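Local coordinates for protein-glutamine gamma-glutamyltransferase (PDB 1G0D) that probably acts as a calcium-dependent acyltransferase, cross-linking proteins by joining peptide-bound glutamine to lysine side chains or to small primary amines, at residues G407-V419 / G572-S583. Sequence-based numbering, arbitrary orientation.
Sequences GQRRKITEDHASV and GPIMTVANIPLS
Residues 413-414 run parallel to 574-575, joined by Thr413 N to Pro573 O at 2.8 Å and Met575 N to Thr413 O at 2.9 Å, and more weakly by Asp415 N to Met575 O. Pro573 can offer its carbonyl to Thr413 but no N-H to Lys411 O, which its CD meets instead at 3.6 Å. The proline ring also lies against Arg410, Pro573 CG sitting over one face of the guanidinium, toward the rim. With its own CG beside the backbone N (chi1 -48°) and a bend at chi3, the arginine crosses this ring and brings NH1 to a salt bridge with Asp566. Trading this side chain for an alanine's methyl is likely to leave Asp566 without that charge partner and the Pro573 ring without its flat cover. The parallel pairing joins strand 409-414, at the end of the catalytic core and held between 397-403 and 573-581, to the first C-terminal beta-barrel, where 573-581 pairs antiparallel with 558-566 on its other side. Beta-branched Ile412 wedges CG2 against Met575 CB at 3.3 Å, and the flexible methionine bends at chi3 so that CE reaches Glu414 CG at 3.5 Å. Farther along, Val577 O sits over the centre of the poorly ordered His416 ring, whose ND1 donates a weak, bent hydrogen bond to Glu414 OE1 in the ring plane, while NE2 bonds to Trp167 NE1. Just beyond lie Ala578 to Pro581, probably part of the GTP site.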
loop_
_atom_site.group_PDB
_atom_site.type_symbol
_atom_site.label_atom_id
_atom_site.label_comp_id
_atom_site.label_asym_id
_atom_site.label_seq_id
_atom_site.Cartn_x
_atom_site.Cartn_y
_atom_site.Cartn_z
ATOM N N GLY A 407 31.491 19.113 25.343
ATOM C CA GLY A 407 31.043 19.691 24.098
ATOM C C GLY A 407 31.782 19.342 22.828
ATOM O O GLY A 407 31.348 19.746 21.772
ATOM N N GLN A 408 32.889 18.618 22.895
ATOM C CA GLN A 408 33.591 18.237 21.669
ATOM C C GLN A 408 32.735 17.207 20.889
ATOM O O GLN A 408 32.353 16.142 21.397
ATOM C CB GLN A 408 35.000 17.686 22.014
ATOM C CG GLN A 408 35.999 18.798 22.507
ATOM C CD GLN A 408 37.289 18.299 23.228
ATOM O OE1 GLN A 408 38.324 18.028 22.594
ATOM N NE2 GLN A 408 37.228 18.213 24.555
ATOM N N ARG A 409 32.403 17.545 19.650
ATOM C CA ARG A 409 31.586 16.649 18.834
ATOM C C ARG A 409 32.435 15.841 17.846
ATOM O O ARG A 409 33.126 16.399 16.987
ATOM C CB ARG A 409 30.534 17.451 18.067
ATOM C CG ARG A 409 29.464 18.060 18.928
ATOM C CD ARG A 409 28.655 19.008 18.115
ATOM N NE ARG A 409 29.362 19.401 16.891
ATOM C CZ ARG A 409 28.874 19.272 15.652
ATOM N NH1 ARG A 409 27.659 18.755 15.424
ATOM N NH2 ARG A 409 29.602 19.685 14.627
ATOM N N ARG A 410 32.392 14.523 17.978
ATOM C CA ARG A 410 33.152 13.661 17.090
ATOM C C ARG A 410 32.232 13.031 16.042
ATOM O O ARG A 410 31.274 12.320 16.357
ATOM C CB ARG A 410 33.886 12.599 17.915
ATOM C CG ARG A 410 34.639 13.192 19.106
ATOM C CD ARG A 410 35.089 12.133 20.082
ATOM N NE ARG A 410 36.094 11.287 19.460
ATOM C CZ ARG A 410 36.036 9.959 19.422
ATOM N NH1 ARG A 410 37.007 9.269 18.822
ATOM N NH2 ARG A 410 35.017 9.321 19.990
ATOM N N LYS A 411 32.541 13.312 14.786
ATOM C CA LYS A 411 31.765 12.812 13.668
ATOM C C LYS A 411 31.991 11.323 13.464
ATOM O O LYS A 411 33.130 10.862 13.303
ATOM C CB LYS A 411 32.169 13.569 12.420
ATOM C CG LYS A 411 31.161 13.562 11.354
ATOM C CD LYS A 411 31.786 14.146 10.131
ATOM C CE LYS A 411 30.741 14.759 9.212
ATOM N NZ LYS A 411 31.216 15.934 8.379
ATOM N N ILE A 412 30.908 10.559 13.490
ATOM C CA ILE A 412 31.016 9.121 13.288
ATOM C C ILE A 412 31.005 8.834 11.806
ATOM O O ILE A 412 30.147 9.348 11.082
ATOM C CB ILE A 412 29.842 8.379 13.895
ATOM C CG1 ILE A 412 29.893 8.501 15.423
ATOM C CG2 ILE A 412 29.864 6.934 13.423
ATOM C CD1 ILE A 412 28.877 7.668 16.172
ATOM N N THR A 413 31.970 8.039 11.348
ATOM C CA THR A 413 32.039 7.670 9.931
ATOM C C THR A 413 31.197 6.424 9.830
ATOM O O THR A 413 31.371 5.484 10.607
ATOM C CB THR A 413 33.473 7.331 9.450
ATOM O OG1 THR A 413 34.391 8.366 9.837
ATOM C CG2 THR A 413 33.484 7.235 7.955
ATOM N N GLU A 414 30.276 6.404 8.882
ATOM C CA GLU A 414 29.427 5.246 8.802
ATOM C C GLU A 414 29.401 4.468 7.499
ATOM O O GLU A 414 29.214 5.044 6.432
ATOM C CB GLU A 414 28.001 5.649 9.170
ATOM C CG GLU A 414 27.316 4.646 10.060
ATOM C CD GLU A 414 25.876 4.443 9.698
ATOM O OE1 GLU A 414 25.438 3.264 9.654
ATOM O OE2 GLU A 414 25.195 5.467 9.453
ATOM N N ASP A 415 29.631 3.162 7.583
ATOM C CA ASP A 415 29.495 2.327 6.397
ATOM C C ASP A 415 28.278 1.430 6.626
ATOM O O ASP A 415 28.321 0.490 7.437
ATOM C CB ASP A 415 30.725 1.461 6.108
ATOM C CG ASP A 415 30.705 0.885 4.657
ATOM O OD1 ASP A 415 29.619 0.431 4.198
ATOM O OD2 ASP A 415 31.766 0.893 3.976
ATOM N N HIS A 416 27.209 1.755 5.893
ATOM C CA HIS A 416 25.895 1.101 5.925
ATOM C C HIS A 416 25.069 2.225 5.308
ATOM O O HIS A 416 24.159 2.021 4.516
ATOM C CB HIS A 416 25.430 0.847 7.373
ATOM C CG HIS A 416 23.981 0.482 7.496
ATOM N ND1 HIS A 416 23.075 1.238 8.215
ATOM C CD2 HIS A 416 23.278 -0.565 7.001
ATOM C CE1 HIS A 416 21.882 0.674 8.154
ATOM N NE2 HIS A 416 21.978 -0.424 7.424
ATOM N N ALA A 417 25.443 3.426 5.721
ATOM C CA ALA A 417 24.883 4.690 5.281
ATOM C C ALA A 417 23.544 4.701 4.547
ATOM O O ALA A 417 22.673 3.868 4.787
ATOM C CB ALA A 417 25.925 5.391 4.440
ATOM N N SER A 418 23.405 5.721 3.693
ATOM C CA SER A 418 22.264 5.994 2.797
ATOM C C SER A 418 20.822 5.603 3.122
ATOM O O SER A 418 20.551 4.543 3.688
ATOM C CB SER A 418 22.598 5.454 1.384
ATOM O OG SER A 418 21.430 5.213 0.597
ATOM N N VAL A 419 19.909 6.490 2.730
ATOM C CA VAL A 419 18.479 6.266 2.906
ATOM C C VAL A 419 17.986 5.886 1.535
ATOM O O VAL A 419 18.720 6.050 0.560
ATOM C CB VAL A 419 17.718 7.534 3.279
ATOM C CG1 VAL A 419 17.330 7.505 4.712
ATOM C CG2 VAL A 419 18.550 8.731 2.967
ATOM N N GLY A 572 38.369 9.218 12.400
ATOM C CA GLY A 572 37.551 9.216 13.663
ATOM C C GLY A 572 36.848 7.897 13.961
ATOM O O GLY A 572 37.233 6.853 13.428
ATOM N N PRO A 573 35.820 7.905 14.823
ATOM C CA PRO A 573 35.132 6.645 15.117
ATOM C C PRO A 573 34.343 6.067 13.920
ATOM O O PRO A 573 33.840 6.819 13.082
ATOM C CB PRO A 573 34.236 6.993 16.309
ATOM C CG PRO A 573 34.047 8.479 16.245
ATOM C CD PRO A 573 35.262 9.051 15.566
ATOM N N ILE A 574 34.241 4.734 13.858
ATOM C CA ILE A 574 33.536 4.031 12.774
ATOM C C ILE A 574 32.330 3.287 13.300
ATOM O O ILE A 574 32.434 2.559 14.282
ATOM C CB ILE A 574 34.419 2.951 12.097
ATOM C CG1 ILE A 574 35.566 3.581 11.325
ATOM C CG2 ILE A 574 33.609 2.163 11.103
ATOM C CD1 ILE A 574 36.347 2.554 10.523
ATOM N N MET A 575 31.198 3.421 12.616
ATOM C CA MET A 575 29.976 2.742 13.044
ATOM C C MET A 575 29.357 1.897 11.930
ATOM O O MET A 575 29.620 2.107 10.745
ATOM C CB MET A 575 28.939 3.765 13.538
ATOM C CG MET A 575 28.009 3.261 14.663
ATOM S SD MET A 575 26.401 4.125 14.720
ATOM C CE MET A 575 26.651 5.369 13.379
ATOM N N THR A 576 28.537 0.931 12.329
ATOM C CA THR A 576 27.846 0.060 11.401
ATOM C C THR A 576 26.664 -0.519 12.135
ATOM O O THR A 576 26.799 -1.043 13.227
ATOM C CB THR A 576 28.724 -1.085 10.912
ATOM O OG1 THR A 576 29.765 -0.565 10.076
ATOM C CG2 THR A 576 27.905 -2.027 10.088
ATOM N N VAL A 577 25.486 -0.413 11.554
ATOM C CA VAL A 577 24.327 -0.957 12.220
ATOM C C VAL A 577 23.707 -2.064 11.399
ATOM O O VAL A 577 23.846 -2.081 10.197
ATOM C CB VAL A 577 23.304 0.142 12.479
ATOM C CG1 VAL A 577 22.054 -0.443 13.129
ATOM C CG2 VAL A 577 23.925 1.164 13.384
ATOM N N ALA A 578 23.063 -3.009 12.064
ATOM C CA ALA A 578 22.416 -4.115 11.387
ATOM C C ALA A 578 21.116 -4.399 12.100
ATOM O O ALA A 578 21.063 -4.347 13.322
ATOM C CB ALA A 578 23.303 -5.341 11.429
ATOM N N ASN A 579 20.059 -4.661 11.348
ATOM C CA ASN A 579 18.785 -4.988 11.971
ATOM C C ASN A 579 18.533 -6.416 11.653
ATOM O O ASN A 579 18.493 -6.791 10.483
ATOM C CB ASN A 579 17.661 -4.157 11.403
ATOM C CG ASN A 579 17.630 -2.794 11.991
ATOM O OD1 ASN A 579 16.941 -2.559 12.978
ATOM N ND2 ASN A 579 18.385 -1.877 11.399
ATOM N N ILE A 580 18.366 -7.220 12.694
ATOM C CA ILE A 580 18.145 -8.620 12.479
ATOM C C ILE A 580 16.702 -9.033 12.649
ATOM O O ILE A 580 16.148 -8.937 13.727
ATOM C CB ILE A 580 19.006 -9.455 13.422
ATOM C CG1 ILE A 580 20.445 -8.955 13.371
ATOM C CG2 ILE A 580 18.968 -10.919 13.013
ATOM C CD1 ILE A 580 21.427 -9.763 14.203
ATOM N N PRO A 581 16.041 -9.420 11.551
ATOM C CA PRO A 581 14.657 -9.862 11.668
ATOM C C PRO A 581 14.645 -11.400 11.954
ATOM O O PRO A 581 15.051 -12.216 11.115
ATOM C CB PRO A 581 14.061 -9.481 10.313
ATOM C CG PRO A 581 15.224 -9.277 9.398
ATOM C CD PRO A 581 16.486 -9.398 10.152
ATOM N N LEU A 582 14.217 -11.784 13.153
ATOM C CA LEU A 582 14.180 -13.196 13.519
ATOM C C LEU A 582 12.922 -13.801 12.875
ATOM O O LEU A 582 11.819 -13.280 13.071
ATOM C CB LEU A 582 14.143 -13.338 15.051
ATOM C CG LEU A 582 15.410 -13.299 15.921
ATOM C CD1 LEU A 582 16.461 -12.489 15.299
ATOM C CD2 LEU A 582 15.094 -12.688 17.235
ATOM N N SER A 583 13.087 -14.903 12.130
ATOM C CA SER A 583 11.976 -15.543 11.401
ATOM C C SER A 583 10.933 -16.330 12.167
ATOM O O SER A 583 11.212 -16.847 13.232
ATOM C CB SER A 583 12.515 -16.460 10.280
ATOM O OG SER A 583 13.691 -17.178 10.613
HETATM O O HOH W 1 20.026 -3.154 8.279
#